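Long-range contacts in beta-galactosidase (Bacillus circulans, PDB 4MAD), which probably hydrolyses terminal non-reducing beta-D-galactose residues from beta-D-galactosides, as a family 35 glycoside hydrolase: residues A[38-43]-A[63-68]; A[101-106]-A[161-166]. All coordinates share one frame; numbering follows the deposited sequence.

Contact 1: residues A[38-43]-A[63-68]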
ATOM      1  N   MET A  38     -10.796  -0.498   7.749  1.00 14.50           N
ATOM      2  CA  MET A  38     -10.963  -0.649   6.341  1.00 14.04           C
ATOM      3  C   MET A  38     -10.447   0.603   5.632  1.00 15.82           C
ATOM      4  O   MET A  38     -10.795   1.667   5.979  1.00 16.72           O
ATOM      5  CB  MET A  38     -12.420  -0.867   5.980  1.00 15.23           C
ATOM      6  CG  MET A  38     -12.665  -0.917   4.539  1.00 15.35           C
ATOM      7  SD  MET A  38     -14.415  -1.082   4.072  1.00 19.49           S
ATOM      8  CE  MET A  38     -14.256  -0.897   2.318  1.00 15.58           C
ATOM      9  N   HIS A  39      -9.627   0.418   4.635  1.00 14.39           N
ATOM     10  CA  HIS A  39      -9.039   1.547   3.934  1.00 15.49           C
ATOM     11  C   HIS A  39      -9.742   1.828   2.617  1.00 13.04           C
ATOM     12  O   HIS A  39      -9.813   0.983   1.784  1.00 15.03           O
ATOM     13  CB  HIS A  39      -7.606   1.216   3.617  1.00 14.20           C
ATOM     14  CG  HIS A  39      -6.761   0.961   4.808  1.00 14.56           C
ATOM     15  ND1 HIS A  39      -7.132   1.322   6.076  1.00 19.53           N
ATOM     16  CD2 HIS A  39      -5.571   0.333   4.930  1.00 10.40           C
ATOM     17  CE1 HIS A  39      -6.197   0.952   6.922  1.00 12.26           C
ATOM     18  NE2 HIS A  39      -5.256   0.327   6.252  1.00 17.62           N
ATOM     19  N   TYR A  40     -10.235   3.027   2.430  1.00 16.80           N
ATOM     20  CA  TYR A  40     -11.007   3.289   1.239  1.00 18.72           C
ATOM     21  C   TYR A  40     -10.169   2.967  -0.000  1.00 19.14           C
ATOM     22  O   TYR A  40     -10.681   2.591  -0.993  1.00 16.00           O
ATOM     23  CB  TYR A  40     -11.545   4.726   1.186  1.00 15.89           C
ATOM     24  CG  TYR A  40     -10.501   5.755   1.366  1.00 14.80           C
ATOM     25  CD1 TYR A  40      -9.980   6.415   0.303  1.00 14.27           C
ATOM     26  CD2 TYR A  40     -10.054   6.062   2.584  1.00 16.17           C
ATOM     27  CE1 TYR A  40      -8.972   7.332   0.462  1.00 17.93           C
ATOM     28  CE2 TYR A  40      -9.058   7.002   2.766  1.00 17.78           C
ATOM     29  CZ  TYR A  40      -8.494   7.627   1.688  1.00 17.80           C
ATOM     30  OH  TYR A  40      -7.516   8.535   1.843  1.00 16.14           O
ATOM     31  N   PHE A  41      -8.870   3.149   0.124  1.00 18.03           N
ATOM     32  CA  PHE A  41      -7.967   3.138  -1.025  1.00 16.04           C
ATOM     33  C   PHE A  41      -7.602   1.750  -1.435  1.00 17.97           C
ATOM     34  O   PHE A  41      -6.890   1.564  -2.370  1.00 19.29           O
ATOM     35  CB  PHE A  41      -6.752   3.995  -0.808  1.00 17.57           C
ATOM     36  CG  PHE A  41      -6.084   3.838   0.536  1.00 17.62           C
ATOM     37  CD1 PHE A  41      -5.082   2.927   0.705  1.00 18.68           C
ATOM     38  CD2 PHE A  41      -6.446   4.606   1.615  1.00 13.23           C
ATOM     39  CE1 PHE A  41      -4.447   2.849   1.866  1.00 14.50           C
ATOM     40  CE2 PHE A  41      -5.816   4.483   2.775  1.00 15.47           C
ATOM     41  CZ  PHE A  41      -4.825   3.599   2.898  1.00 15.70           C
ATOM     42  N   ARG A  42      -8.137   0.799  -0.707  1.00 15.03           N
ATOM     43  CA  ARG A  42      -7.847  -0.594  -0.947  1.00 14.14           C
ATOM     44  C   ARG A  42      -9.017  -1.453  -1.486  1.00 13.94           C
ATOM     45  O   ARG A  42      -8.858  -2.593  -1.674  1.00 15.17           O
ATOM     46  CB  ARG A  42      -7.221  -1.203   0.281  1.00 15.13           C
ATOM     47  CG  ARG A  42      -5.772  -0.844   0.417  1.00 17.86           C
ATOM     48  CD  ARG A  42      -5.138  -1.300   1.704  1.00 16.26           C
ATOM     49  NE  ARG A  42      -3.716  -1.509   1.599  1.00 15.95           N
ATOM     50  CZ  ARG A  42      -2.804  -1.131   2.485  1.00 15.47           C
ATOM     51  NH1 ARG A  42      -3.169  -0.539   3.588  1.00 13.64           N
ATOM     52  NH2 ARG A  42      -1.535  -1.413   2.271  1.00 12.93           N
ATOM     53  N   THR A  43     -10.177  -0.842  -1.718  1.00 12.70           N
ATOM     54  CA  THR A  43     -11.310  -1.523  -2.315  1.00 14.35           C
ATOM     55  C   THR A  43     -11.950  -0.605  -3.361  1.00 16.77           C
ATOM     56  O   THR A  43     -12.024   0.525  -3.150  1.00 15.64           O
ATOM     57  CB  THR A  43     -12.298  -1.942  -1.232  1.00 18.95           C
ATOM     58  OG1 THR A  43     -11.689  -2.930  -0.419  1.00 17.37           O
ATOM     59  CG2 THR A  43     -13.575  -2.437  -1.839  1.00 13.86           C
ATOM     60  N   VAL A  63     -15.899   2.260  12.049  1.00 17.66           N
ATOM     61  CA  VAL A  63     -14.934   1.901  11.034  1.00 18.66           C
ATOM     62  C   VAL A  63     -13.807   2.938  11.108  1.00 18.71           C
ATOM     63  O   VAL A  63     -14.035   4.052  11.411  1.00 15.50           O
ATOM     64  CB  VAL A  63     -15.499   1.844   9.595  1.00 18.23           C
ATOM     65  CG1 VAL A  63     -16.028   3.154   9.148  1.00 17.10           C
ATOM     66  CG2 VAL A  63     -14.478   1.362   8.653  1.00 15.52           C
ATOM     67  N   GLU A  64     -12.584   2.481  10.870  1.00 17.61           N
ATOM     68  CA  GLU A  64     -11.434   3.298  10.972  1.00 16.72           C
ATOM     69  C   GLU A  64     -10.661   3.210   9.679  1.00 16.58           C
ATOM     70  O   GLU A  64     -10.451   2.151   9.199  1.00 16.42           O
ATOM     71  CB  GLU A  64     -10.552   2.843  12.123  1.00 18.36           C
ATOM     72  CG  GLU A  64      -9.235   3.515  12.244  1.00 21.56           C
ATOM     73  CD  GLU A  64      -8.188   2.846  11.365  1.00 24.82           C
ATOM     74  OE1 GLU A  64      -7.984   1.648  11.476  1.00 22.87           O
ATOM     75  OE2 GLU A  64      -7.612   3.557  10.559  1.00 26.86           O
ATOM     76  N   THR A  65     -10.234   4.349   9.164  1.00 14.38           N
ATOM     77  CA  THR A  65      -9.402   4.359   8.005  1.00 14.33           C
ATOM     78  C   THR A  65      -8.261   5.340   8.133  1.00 16.11           C
ATOM     79  O   THR A  65      -8.411   6.357   8.688  1.00 17.56           O
ATOM     80  CB  THR A  65     -10.180   4.710   6.740  1.00 16.12           C
ATOM     81  OG1 THR A  65      -9.361   4.542   5.590  1.00 16.37           O
ATOM     82  CG2 THR A  65     -10.655   6.123   6.815  1.00 16.28           C
ATOM     83  N   TYR A  66      -7.127   4.993   7.564  1.00 15.15           N
ATOM     84  CA  TYR A  66      -6.072   5.926   7.299  1.00 16.70           C
ATOM     85  C   TYR A  66      -6.459   6.820   6.131  1.00 16.56           C
ATOM     86  O   TYR A  66      -7.380   6.518   5.448  1.00 17.32           O
ATOM     87  CB  TYR A  66      -4.796   5.217   6.887  1.00 16.65           C
ATOM     88  CG  TYR A  66      -3.988   4.576   7.964  1.00 13.63           C
ATOM     89  CD1 TYR A  66      -3.489   5.286   9.013  1.00 14.56           C
ATOM     90  CD2 TYR A  66      -3.644   3.253   7.873  1.00 18.74           C
ATOM     91  CE1 TYR A  66      -2.710   4.670   9.971  1.00 20.12           C
ATOM     92  CE2 TYR A  66      -2.895   2.667   8.800  1.00 18.16           C
ATOM     93  CZ  TYR A  66      -2.410   3.361   9.863  1.00 20.10           C
ATOM     94  OH  TYR A  66      -1.656   2.733  10.810  1.00 19.15           O
ATOM     95  N   VAL A  67      -5.731   7.921   5.956  1.00 16.25           N
ATOM     96  CA  VAL A  67      -5.798   8.759   4.765  1.00 17.38           C
ATOM     97  C   VAL A  67      -4.461   8.732   4.041  1.00 16.64           C
ATOM     98  O   VAL A  67      -3.507   9.020   4.632  1.00 14.35           O
ATOM     99  CB  VAL A  67      -6.051  10.240   5.092  1.00 17.06           C
ATOM    100  CG1 VAL A  67      -6.185  10.992   3.867  1.00 19.30           C
ATOM    101  CG2 VAL A  67      -7.287  10.420   5.967  1.00 19.88           C
ATOM    102  N   ALA A  68      -4.450   8.448   2.746  1.00 18.44           N
ATOM    103  CA  ALA A  68      -3.241   8.240   2.007  1.00 15.04           C
ATOM    104  C   ALA A  68      -2.856   9.531   1.269  1.00 16.45           C
ATOM    105  O   ALA A  68      -3.379   9.826   0.260  1.00 17.04           O
ATOM    106  CB  ALA A  68      -3.443   7.131   1.035  1.00 14.56           C
TER
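Tyr-40 reaches across to the end of strand 62-66, and its ring is the side chain to follow. At CB the torsion sets CG between the backbone N and the carbonyl carbon (chi1 53°), which carries the ring toward residues 65-68. CD2 then meets Thr-65 OG1 at 3.4 Å, and CE2 comes up to the carbonyl oxygen of Tyr-66, both partners lying at the ring edge near its plane. At the tip, OH sits against CA and CG1 of Val-67 and accepts the backbone N-H of Ala-68 (N to OH 3.2 Å, 160° at the hydrogen); His-72 NE2 is a second hydrogen-bonding partner of this hydroxyl. The Thr-65 hydroxyl is turned to donate to Tyr-66 O, on a lone pair in the carbonyl plane (OG1 to O 2.8 Å).

Phe-41 is gripped on two faces: Ala-68 CB stands over one, 4.0 Å from the ring centroid in a CH-pi contact, and His-39 CB over the opposite one. The His-39 ring lies beside that of Tyr-66, pointing the same way with planes at 49°, and CE1 approaches Tyr-66 CD2 to 3.6 Å. Its buried ND1 has no hydrogen-bonding partner in the model. Further back, Met-38 N donates to Glu-64 O at 3.0 Å, and Met-38 CB touches Val-63 CG2.

Strands 34-38 and 62-66 are the first two of a TIM barrel, and this is their C-terminal end, where enzymes of this fold carry the active site; Tyr-66 packs close to Glu-247, the predicted nucleophile.

Contact 2: residues A[101-106]-A[161-166]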
ATOM      1  N   VAL A 101     -17.127   6.833  12.644  1.00 18.41           N
ATOM      2  CA  VAL A 101     -15.861   6.844  11.908  1.00 18.85           C
ATOM      3  C   VAL A 101     -14.644   7.426  12.673  1.00 18.94           C
ATOM      4  O   VAL A 101     -14.718   8.442  13.237  1.00 18.15           O
ATOM      5  CB  VAL A 101     -16.021   7.608  10.609  1.00 19.76           C
ATOM      6  CG1 VAL A 101     -14.710   7.719   9.881  1.00 20.16           C
ATOM      7  CG2 VAL A 101     -17.031   6.945   9.749  1.00 17.74           C
ATOM      8  N   ILE A 102     -13.521   6.730  12.628  1.00 18.90           N
ATOM      9  CA  ILE A 102     -12.265   7.226  13.134  1.00 18.52           C
ATOM     10  C   ILE A 102     -11.387   7.432  11.907  1.00 14.89           C
ATOM     11  O   ILE A 102     -11.353   6.606  11.076  1.00 14.24           O
ATOM     12  CB  ILE A 102     -11.600   6.234  14.061  1.00 20.51           C
ATOM     13  CG1 ILE A 102     -12.397   6.081  15.357  1.00 23.66           C
ATOM     14  CG2 ILE A 102     -10.234   6.667  14.411  1.00 20.51           C
ATOM     15  CD1 ILE A 102     -11.923   5.026  16.256  1.00 22.40           C
ATOM     16  N   VAL A 103     -10.747   8.579  11.820  1.00 14.07           N
ATOM     17  CA  VAL A 103      -9.885   8.910  10.706  1.00 15.77           C
ATOM     18  C   VAL A 103      -8.471   9.037  11.258  1.00 16.92           C
ATOM     19  O   VAL A 103      -8.279   9.637  12.253  1.00 18.18           O
ATOM     20  CB  VAL A 103     -10.272  10.208  10.076  1.00 16.13           C
ATOM     21  CG1 VAL A 103      -9.371  10.537   8.972  1.00 19.57           C
ATOM     22  CG2 VAL A 103     -11.597  10.136   9.561  1.00 18.71           C
ATOM     23  N   ARG A 104      -7.557   8.550  10.542  1.00 16.37           N
ATOM     24  CA  ARG A 104      -6.213   8.493  10.999  1.00 14.25           C
ATOM     25  C   ARG A 104      -5.341   9.195   9.935  1.00 15.41           C
ATOM     26  O   ARG A 104      -4.950   8.608   8.998  1.00 18.79           O
ATOM     27  CB  ARG A 104      -5.755   7.050  11.225  1.00 20.00           C
ATOM     28  CG  ARG A 104      -6.499   6.330  12.337  1.00 20.00           C
ATOM     29  CD  ARG A 104      -6.113   4.868  12.498  1.00 20.00           C
ATOM     30  NE  ARG A 104      -4.717   4.711  12.897  1.00 20.00           N
ATOM     31  CZ  ARG A 104      -4.097   3.544  12.994  1.00 20.00           C
ATOM     32  NH1 ARG A 104      -4.747   2.420  12.717  1.00 20.00           N
ATOM     33  NH2 ARG A 104      -2.824   3.495  13.365  1.00 20.00           N
ATOM     34  N   PRO A 105      -5.244  10.516   9.898  1.00 16.69           N
ATOM     35  CA  PRO A 105      -4.733  11.306   8.783  1.00 17.87           C
ATOM     36  C   PRO A 105      -3.200  11.366   8.638  1.00 16.62           C
ATOM     37  O   PRO A 105      -2.728  11.970   7.724  1.00 19.42           O
ATOM     38  CB  PRO A 105      -5.297  12.670   9.056  1.00 16.32           C
ATOM     39  CG  PRO A 105      -5.371  12.738  10.438  1.00 17.55           C
ATOM     40  CD  PRO A 105      -5.706  11.396  10.957  1.00 13.49           C
ATOM     41  N   GLY A 106      -2.485  10.666   9.484  1.00 18.02           N
ATOM     42  CA  GLY A 106      -1.054  10.627   9.386  1.00 17.49           C
ATOM     43  C   GLY A 106      -0.406  11.935   9.802  1.00 15.34           C
ATOM     44  O   GLY A 106      -0.585  12.322  10.901  1.00 20.31           O
ATOM     45  N   GLY A 161     -21.551  15.129  11.385  1.00 27.77           N
ATOM     46  CA  GLY A 161     -21.027  14.017  10.623  1.00 24.51           C
ATOM     47  C   GLY A 161     -20.591  12.882  11.527  1.00 22.58           C
ATOM     48  O   GLY A 161     -20.667  13.020  12.694  1.00 21.45           O
ATOM     49  N   PRO A 162     -20.107  11.798  10.949  1.00 22.21           N
ATOM     50  CA  PRO A 162     -19.795  10.586  11.682  1.00 19.71           C
ATOM     51  C   PRO A 162     -18.407  10.480  12.274  1.00 19.57           C
ATOM     52  O   PRO A 162     -18.128   9.545  12.946  1.00 16.78           O
ATOM     53  CB  PRO A 162     -19.939   9.529  10.608  1.00 20.75           C
ATOM     54  CG  PRO A 162     -19.562  10.162   9.428  1.00 17.75           C
ATOM     55  CD  PRO A 162     -19.948  11.578   9.522  1.00 22.47           C
ATOM     56  N   ILE A 163     -17.570  11.440  11.990  1.00 18.07           N
ATOM     57  CA  ILE A 163     -16.201  11.352  12.453  1.00 19.29           C
ATOM     58  C   ILE A 163     -16.052  11.828  13.879  1.00 20.02           C
ATOM     59  O   ILE A 163     -16.053  12.997  14.138  1.00 23.26           O
ATOM     60  CB  ILE A 163     -15.261  12.250  11.634  1.00 17.45           C
ATOM     61  CG1 ILE A 163     -15.216  11.876  10.171  1.00 18.72           C
ATOM     62  CG2 ILE A 163     -13.922  12.198  12.193  1.00 22.52           C
ATOM     63  CD1 ILE A 163     -14.404  12.760   9.366  1.00 22.20           C
ATOM     64  N   ILE A 164     -15.892  10.888  14.774  1.00 19.37           N
ATOM     65  CA  ILE A 164     -15.739  11.145  16.195  1.00 20.06           C
ATOM     66  C   ILE A 164     -14.315  11.268  16.792  1.00 19.91           C
ATOM     67  O   ILE A 164     -14.131  11.810  17.829  1.00 21.01           O
ATOM     68  CB  ILE A 164     -16.535  10.092  16.992  1.00 20.25           C
ATOM     69  CG1 ILE A 164     -16.019   8.727  16.692  1.00 17.56           C
ATOM     70  CG2 ILE A 164     -17.940  10.121  16.609  1.00 21.83           C
ATOM     71  CD1 ILE A 164     -16.524   7.729  17.541  1.00 24.49           C
ATOM     72  N   ALA A 165     -13.334  10.728  16.107  1.00 18.99           N
ATOM     73  CA  ALA A 165     -11.974  10.821  16.564  1.00 19.02           C
ATOM     74  C   ALA A 165     -10.940  10.813  15.451  1.00 17.61           C
ATOM     75  O   ALA A 165     -11.142  10.322  14.418  1.00 16.47           O
ATOM     76  CB  ALA A 165     -11.685   9.786  17.514  1.00 20.58           C
ATOM     77  N   LEU A 166      -9.820  11.391  15.753  1.00 17.77           N
ATOM     78  CA  LEU A 166      -8.730  11.377  14.832  1.00 18.62           C
ATOM     79  C   LEU A 166      -7.376  11.106  15.485  1.00 18.70           C
ATOM     80  O   LEU A 166      -7.135  11.554  16.562  1.00 20.22           O
ATOM     81  CB  LEU A 166      -8.685  12.696  14.119  1.00 16.60           C
ATOM     82  CG  LEU A 166      -9.898  13.133  13.341  1.00 19.14           C
ATOM     83  CD1 LEU A 166     -10.669  14.093  14.160  1.00 23.43           C
ATOM     84  CD2 LEU A 166      -9.497  13.770  12.070  1.00 21.39           C
TER
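Val-103 and Ile-163 meet at the apolar centre, where CG2 of the valine lies 3.8 Å from CD1 of the isoleucine as the two side chains cross at a slant. Ile-163 is extended beyond CG1 (chi2 176°), and both CG1 and CD1 lie against Val-103 CG2, while CG1 is also 4.2 Å from Val-101 CG1. Leu-166 joins the same face, setting CD2 against Val-103 CB. At the other end Val-101 CG2 runs alongside the Pro-162 ring, 4.0 Å from its CB, and helix 87-97 packs on this layer through Ala-94 and Ile-91. Strands 100-104 and 163-167 are the third and fourth of the (beta/alpha)8 barrel; the short segments are parallel, with a 32° twist between them. On the other face, Ile-102 CG1 approaches Ala-165 CB, and Phe-199 of the next strand touches both.

The backbone edges carry the polar contacts. Val-101 N donates to Pro-162 O at 2.9 Å, and Val-101 O takes Ile-164 N-H. Beyond this, Val-103 N bonds to Ala-165 O at 3.2 Å, nearly straight at 168°. Ala-165 N, between these bonds, is buried without a partner, 3.9 Å from Val-101 O.

Overall arrangement
The two contacts follow one another in sequence, yet their centres lie only about 11 Å apart, because strands 62-66 and 100-104 are neighbours in the barrel. Probable backbone hydrogen bonds join them: Val-63 O to Ile-102 N and Thr-65 O to Arg-104 N, each 3.0 Å. On the outward side, Val-67 CG2 packs on Val-103 CG1. Toward the predicted catalytic pair, Tyr-66 of contact 1 has its side chain about 3 Å from that of Glu-247 and about 6 Å from that of Glu-171. The side chain of Ile-102 is about 10 Å from that of Glu-247, but Arg-104, also of contact 2, reaches it with a salt bridge from NH2, and Asn-170 hydrogen-bonds Tyr-66 OH.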